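Local atomic coordinates of variant surface glycoprotein MITat 1.13 (Trypanosoma brucei, PDB entry 6Z8H), a protein that probably forms the dense, antigenically variable coat on the surface of the parasite, through which the trypanosome evades the immune response of its host. Residues T347-A352 / P369-A374; L133-I138 / H221-L226. All blocks are in the same frame, centred on the assembly; numbering follows the deposited sequence.

Contact 1 of 2, residues T347-A352 / P369-A374; sequences TRIPKA and PQWGDA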
loop_
_atom_site.group_PDB
_atom_site.type_symbol
_atom_site.label_atom_id
_atom_site.label_comp_id
_atom_site.label_asym_id
_atom_site.label_seq_id
_atom_site.Cartn_x
_atom_site.Cartn_y
_atom_site.Cartn_z
ATOM N N THR A 347 -28.750 26.860 2.388
ATOM C CA THR A 347 -29.757 26.793 1.340
ATOM C C THR A 347 -30.740 25.660 1.629
ATOM O O THR A 347 -30.337 24.526 1.880
ATOM C CB THR A 347 -29.074 26.551 -0.003
ATOM O OG1 THR A 347 -28.131 27.592 -0.269
ATOM C CG2 THR A 347 -30.093 26.543 -1.120
ATOM N N ARG A 348 -32.033 25.975 1.607
ATOM C CA ARG A 348 -33.074 24.991 1.876
ATOM C C ARG A 348 -33.385 24.203 0.608
ATOM O O ARG A 348 -33.431 24.758 -0.496
ATOM C CB ARG A 348 -34.328 25.684 2.421
ATOM C CG ARG A 348 -34.078 26.430 3.727
ATOM C CD ARG A 348 -35.371 26.900 4.388
ATOM N NE ARG A 348 -36.169 25.773 4.870
ATOM C CZ ARG A 348 -35.953 25.130 6.018
ATOM N NH1 ARG A 348 -34.964 25.499 6.827
ATOM N NH2 ARG A 348 -36.728 24.110 6.362
ATOM N N ILE A 349 -33.555 22.897 0.777
ATOM C CA ILE A 349 -33.740 21.953 -0.327
ATOM C C ILE A 349 -34.810 20.955 0.068
ATOM O O ILE A 349 -35.113 20.789 1.256
ATOM C CB ILE A 349 -32.441 21.203 -0.673
ATOM C CG1 ILE A 349 -31.879 20.484 0.557
ATOM C CG2 ILE A 349 -31.402 22.184 -1.233
ATOM C CD1 ILE A 349 -30.736 19.524 0.237
ATOM N N PRO A 350 -35.416 20.285 -0.914
ATOM C CA PRO A 350 -36.442 19.278 -0.599
ATOM C C PRO A 350 -35.861 18.077 0.133
ATOM O O PRO A 350 -34.730 17.658 -0.123
ATOM C CB PRO A 350 -36.986 18.863 -1.973
ATOM C CG PRO A 350 -36.503 19.864 -2.920
ATOM C CD PRO A 350 -35.253 20.494 -2.358
ATOM N N LYS A 351 -36.689 17.481 0.999
ATOM C CA LYS A 351 -36.367 16.279 1.765
ATOM C C LYS A 351 -37.529 15.293 1.685
ATOM O O LYS A 351 -38.687 15.676 1.891
ATOM C CB LYS A 351 -36.142 16.652 3.237
ATOM C CG LYS A 351 -35.811 15.479 4.139
ATOM C CD LYS A 351 -35.626 15.892 5.598
ATOM C CE LYS A 351 -36.945 16.032 6.340
ATOM N NZ LYS A 351 -36.724 16.110 7.820
ATOM N N ALA A 352 -37.220 14.025 1.415
ATOM C CA ALA A 352 -38.244 12.988 1.407
ATOM C C ALA A 352 -38.803 12.770 2.812
ATOM O O ALA A 352 -38.107 12.924 3.817
ATOM C CB ALA A 352 -37.647 11.680 0.877
ATOM N N PRO A 369 -26.525 11.194 -1.055
ATOM C CA PRO A 369 -27.848 10.660 -1.428
ATOM C C PRO A 369 -28.971 11.672 -1.252
ATOM O O PRO A 369 -29.883 11.743 -2.081
ATOM C CB PRO A 369 -27.999 9.392 -0.556
ATOM C CG PRO A 369 -26.582 9.023 -0.157
ATOM C CD PRO A 369 -25.859 10.367 -0.035
ATOM N N GLN A 370 -28.914 12.478 -0.198
ATOM C CA GLN A 370 -29.943 13.489 0.017
ATOM C C GLN A 370 -29.811 14.648 -0.970
ATOM O O GLN A 370 -30.823 15.176 -1.450
ATOM C CB GLN A 370 -29.918 13.977 1.467
ATOM C CG GLN A 370 -30.424 12.926 2.440
ATOM C CD GLN A 370 -30.152 13.264 3.882
ATOM O OE1 GLN A 370 -28.999 13.442 4.286
ATOM N NE2 GLN A 370 -31.209 13.336 4.676
ATOM N N TRP A 371 -28.588 15.046 -1.317
ATOM C CA TRP A 371 -28.410 16.120 -2.292
ATOM C C TRP A 371 -28.881 15.691 -3.680
ATOM O O TRP A 371 -29.552 16.456 -4.382
ATOM C CB TRP A 371 -26.945 16.531 -2.329
ATOM C CG TRP A 371 -26.467 17.053 -1.011
ATOM C CD1 TRP A 371 -27.224 17.659 -0.049
ATOM C CD2 TRP A 371 -25.128 17.020 -0.503
ATOM N NE1 TRP A 371 -26.435 18.019 1.021
ATOM C CE2 TRP A 371 -25.144 17.633 0.768
ATOM C CE3 TRP A 371 -23.922 16.518 -0.992
ATOM C CZ2 TRP A 371 -24.001 17.761 1.553
ATOM C CZ3 TRP A 371 -22.786 16.638 -0.209
ATOM C CH2 TRP A 371 -22.832 17.262 1.052
ATOM N N GLY A 372 -28.535 14.471 -4.092
ATOM C CA GLY A 372 -29.043 13.949 -5.350
ATOM C C GLY A 372 -30.554 13.876 -5.395
ATOM O O GLY A 372 -31.166 14.228 -6.412
ATOM N N ASP A 373 -31.169 13.349 -4.325
ATOM C CA ASP A 373 -32.625 13.314 -4.236
ATOM C C ASP A 373 -33.192 14.723 -4.361
ATOM O O ASP A 373 -34.189 14.951 -5.059
ATOM C CB ASP A 373 -33.035 12.707 -2.891
ATOM C CG ASP A 373 -34.472 12.286 -2.837
ATOM O OD1 ASP A 373 -35.131 12.251 -3.887
ATOM O OD2 ASP A 373 -34.948 11.934 -1.738
ATOM N N ALA A 374 -32.565 15.687 -3.684
ATOM C CA ALA A 374 -33.039 17.059 -3.766
ATOM C C ALA A 374 -32.982 17.572 -5.198
ATOM O O ALA A 374 -33.898 18.267 -5.657
ATOM C CB ALA A 374 -32.226 17.957 -2.839
HETATM O O HOH W 1 -32.859 15.582 0.240
HETATM O O HOH W 2 -34.394 13.244 0.694
#
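The short strand 348-351 crosses the helical turn 369-374 almost at a right angle (91°), the two axes passing 7.7 Å apart, and the backbones come closest where P350 meets A374. That small residue lets the strand settle on the helix: the A374 methyl CB lies 3.7 Å from the carbonyl O of P350 and also touches the proline ring at CD. I349 covers the methyl from another direction. Its CG1 takes the crowded position between backbone N and carbonyl carbon (chi1 56°), and the extended branch brings CD1 to 3.8 Å from A374 CB and to 4.0 Å from W371 CD1, at the edge of the indole and near its plane.

Polar groups meet through water. One molecule donates to both P350 O and Q370 O; a second accepts from A352 N and donates to D373 OD2 at 2.8 Å. The other carboxylate oxygen of D373, OD1, forms a salt bridge with R377 one helical turn on, and K295 of the second subunit makes a weak, long ion pair with OD2. Strand 348-351 pairs with strand 358-361 in a two-stranded antiparallel hairpin that packs crosswise on helix 368-383, the last helix of the modelled chain.

Contact 2 of 2, residues L133-I138 / H221-L226; sequences LGEAKI and HLTLGL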
loop_
_atom_site.group_PDB
_atom_site.type_symbol
_atom_site.label_atom_id
_atom_site.label_comp_id
_atom_site.label_asym_id
_atom_site.label_seq_id
_atom_site.Cartn_x
_atom_site.Cartn_y
_atom_site.Cartn_z
ATOM N N LEU A 133 26.429 -14.833 14.658
ATOM C CA LEU A 133 25.679 -16.077 14.798
ATOM C C LEU A 133 26.387 -17.037 15.763
ATOM O O LEU A 133 26.263 -18.260 15.641
ATOM C CB LEU A 133 25.433 -16.734 13.444
ATOM C CG LEU A 133 24.216 -16.179 12.675
ATOM C CD1 LEU A 133 24.092 -16.808 11.380
ATOM C CD2 LEU A 133 23.007 -16.388 13.548
ATOM N N GLY A 134 27.091 -16.493 16.755
ATOM C CA GLY A 134 27.633 -17.317 17.827
ATOM C C GLY A 134 28.880 -18.101 17.435
ATOM O O GLY A 134 29.555 -17.842 16.427
ATOM N N GLU A 135 29.148 -19.138 18.228
ATOM C CA GLU A 135 30.418 -19.855 18.112
ATOM C C GLU A 135 30.273 -21.274 18.641
ATOM O O GLU A 135 29.349 -21.604 19.393
ATOM C CB GLU A 135 31.579 -19.090 18.781
ATOM C CG GLU A 135 31.312 -18.690 20.191
ATOM C CD GLU A 135 32.294 -17.625 20.719
ATOM O OE1 GLU A 135 33.339 -17.325 20.075
ATOM O OE2 GLU A 135 31.994 -17.072 21.798
ATOM N N ALA A 136 31.225 -22.107 18.233
ATOM C CA ALA A 136 31.451 -23.423 18.817
ATOM C C ALA A 136 32.812 -23.369 19.477
ATOM O O ALA A 136 33.786 -23.029 18.817
ATOM C CB ALA A 136 31.467 -24.481 17.726
ATOM N N LYS A 137 32.875 -23.691 20.761
ATOM C CA LYS A 137 34.141 -23.641 21.487
ATOM C C LYS A 137 34.409 -25.008 22.099
ATOM O O LYS A 137 33.689 -25.434 23.005
ATOM C CB LYS A 137 34.114 -22.545 22.548
ATOM C CG LYS A 137 35.464 -22.291 23.214
ATOM C CD LYS A 137 35.412 -21.022 24.085
ATOM C CE LYS A 137 35.764 -21.360 25.521
ATOM N NZ LYS A 137 36.744 -20.389 26.076
ATOM N N ILE A 138 35.409 -25.693 21.565
ATOM C CA ILE A 138 35.881 -26.956 22.122
ATOM C C ILE A 138 36.976 -26.675 23.137
ATOM O O ILE A 138 37.940 -25.957 22.842
ATOM C CB ILE A 138 36.403 -27.875 21.007
ATOM C CG1 ILE A 138 35.273 -28.265 20.064
ATOM C CG2 ILE A 138 37.118 -29.099 21.628
ATOM C CD1 ILE A 138 35.753 -28.849 18.755
ATOM N N HIS A 221 42.123 -25.042 23.552
ATOM C CA HIS A 221 40.819 -24.450 23.264
ATOM C C HIS A 221 40.766 -24.066 21.792
ATOM O O HIS A 221 41.617 -23.317 21.308
ATOM C CB HIS A 221 40.523 -23.224 24.135
ATOM C CG HIS A 221 40.308 -23.545 25.585
ATOM N ND1 HIS A 221 39.739 -22.654 26.471
ATOM C CD2 HIS A 221 40.593 -24.656 26.305
ATOM C CE1 HIS A 221 39.684 -23.202 27.672
ATOM N NE2 HIS A 221 40.182 -24.421 27.596
ATOM N N LEU A 222 39.744 -24.550 21.092
ATOM C CA LEU A 222 39.538 -24.255 19.677
ATOM C C LEU A 222 38.153 -23.653 19.544
ATOM O O LEU A 222 37.177 -24.308 19.909
ATOM C CB LEU A 222 39.600 -25.528 18.835
ATOM C CG LEU A 222 39.369 -25.488 17.321
ATOM C CD1 LEU A 222 40.336 -24.586 16.614
ATOM C CD2 LEU A 222 39.490 -26.922 16.782
ATOM N N THR A 223 38.085 -22.421 19.054
ATOM C CA THR A 223 36.821 -21.675 18.980
ATOM C C THR A 223 36.609 -21.246 17.533
ATOM O O THR A 223 37.493 -20.654 16.949
ATOM C CB THR A 223 36.751 -20.423 19.841
ATOM O OG1 THR A 223 37.247 -20.708 21.143
ATOM C CG2 THR A 223 35.352 -19.862 19.929
ATOM N N LEU A 224 35.483 -21.620 16.951
ATOM C CA LEU A 224 35.088 -21.208 15.609
ATOM C C LEU A 224 33.733 -20.515 15.666
ATOM O O LEU A 224 32.795 -21.048 16.256
ATOM C CB LEU A 224 35.030 -22.418 14.683
ATOM C CG LEU A 224 36.318 -23.256 14.695
ATOM C CD1 LEU A 224 36.181 -24.472 13.820
ATOM C CD2 LEU A 224 37.463 -22.403 14.215
ATOM N N GLY A 225 33.667 -19.301 15.110
ATOM C CA GLY A 225 32.462 -18.507 15.147
ATOM C C GLY A 225 32.177 -17.903 13.786
ATOM O O GLY A 225 33.009 -17.915 12.867
ATOM N N LEU A 226 30.965 -17.366 13.673
ATOM C CA LEU A 226 30.500 -16.714 12.454
ATOM C C LEU A 226 30.036 -15.297 12.762
ATOM O O LEU A 226 29.188 -15.084 13.635
ATOM C CB LEU A 226 29.353 -17.512 11.835
ATOM C CG LEU A 226 28.633 -16.880 10.637
ATOM C CD1 LEU A 226 29.609 -16.617 9.533
ATOM C CD2 LEU A 226 27.521 -17.812 10.174
HETATM O O HOH W 3 30.354 -15.141 16.533
#
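Six main-chain hydrogen bonds join L133-I138 to H221-L226, whose strands run antiparallel at 176°. A136 with L224 and I138 with L222 form the hydrogen-bonded pairs, each closed by two reciprocal N-H to O bonds; the shortest, A136 N to L224 O, measures 2.7 Å, is nearly straight (171°) and arrives almost along the C=O axis. Before strand 135-139 begins, G134 O accepts from L226 N, while L133 N reaches L226 O at 3.0 Å from above the carbonyl plane. A water donates to both of those acceptors, so each oxygen is gripped twice. G134 has a positive phi (77°), a conformation that glycine adopts readily. Strands 135-139 and 221-229 are neighbours inside an antiparallel sheet, with 152-155 beyond the first and 194-202 beyond the second.

Weaker CA-H...O contacts fill the intervals, among them T223 CA to A136 O at 3.3 Å. In the non-hydrogen-bonded pair E135-G225, the glycine leaves E135 CB resting 3.8 Å from G225 CA.

Side-chain packing differs between the faces. On the face of E135, K137 and T223, the lysine CG, anti to its backbone N, passes 3.2 Å from T223 OG1, and E135 OE1 comes equally near the other branch of the threonine, CG2. The lysine then bends at chi3 and chi4; its NZ has a weak, long ion pair with E139.

A136, I138, L222 and L224 make the other, apolar face, where L222 packs on I138 of the second subunit and L224 on its counterpart L224 there. Toward the same side, before strand 135-139, L133 and L226 lie side by side, CD1 to CD2 3.8 Å. The chemistry thus implies a division of labour: the backbone bonds fix the register, while the buried aliphatic face contributes to the dimer interface.

Contacts 1 and 2 mark two distant regions of one elongated subunit, on opposite sides of its centre: their centres are 79 Å apart and their nearest atoms about 57 Å, so neither touches the other. Between them run the long helices 34-75 and 78-129. Both segments of contact 2 precede those of contact 1 in the sequence. Both contacts nevertheless reach the second subunit, contact 2 through an aliphatic sheet face and contact 1 through packing around D373 and A352. The glycans lie nearer contact 2: a NAG attached to the protein is about 13 Å from the L133 side chain. The pair illustrates how a rod-like coat protein can meet its dimer partner at widely separated levels.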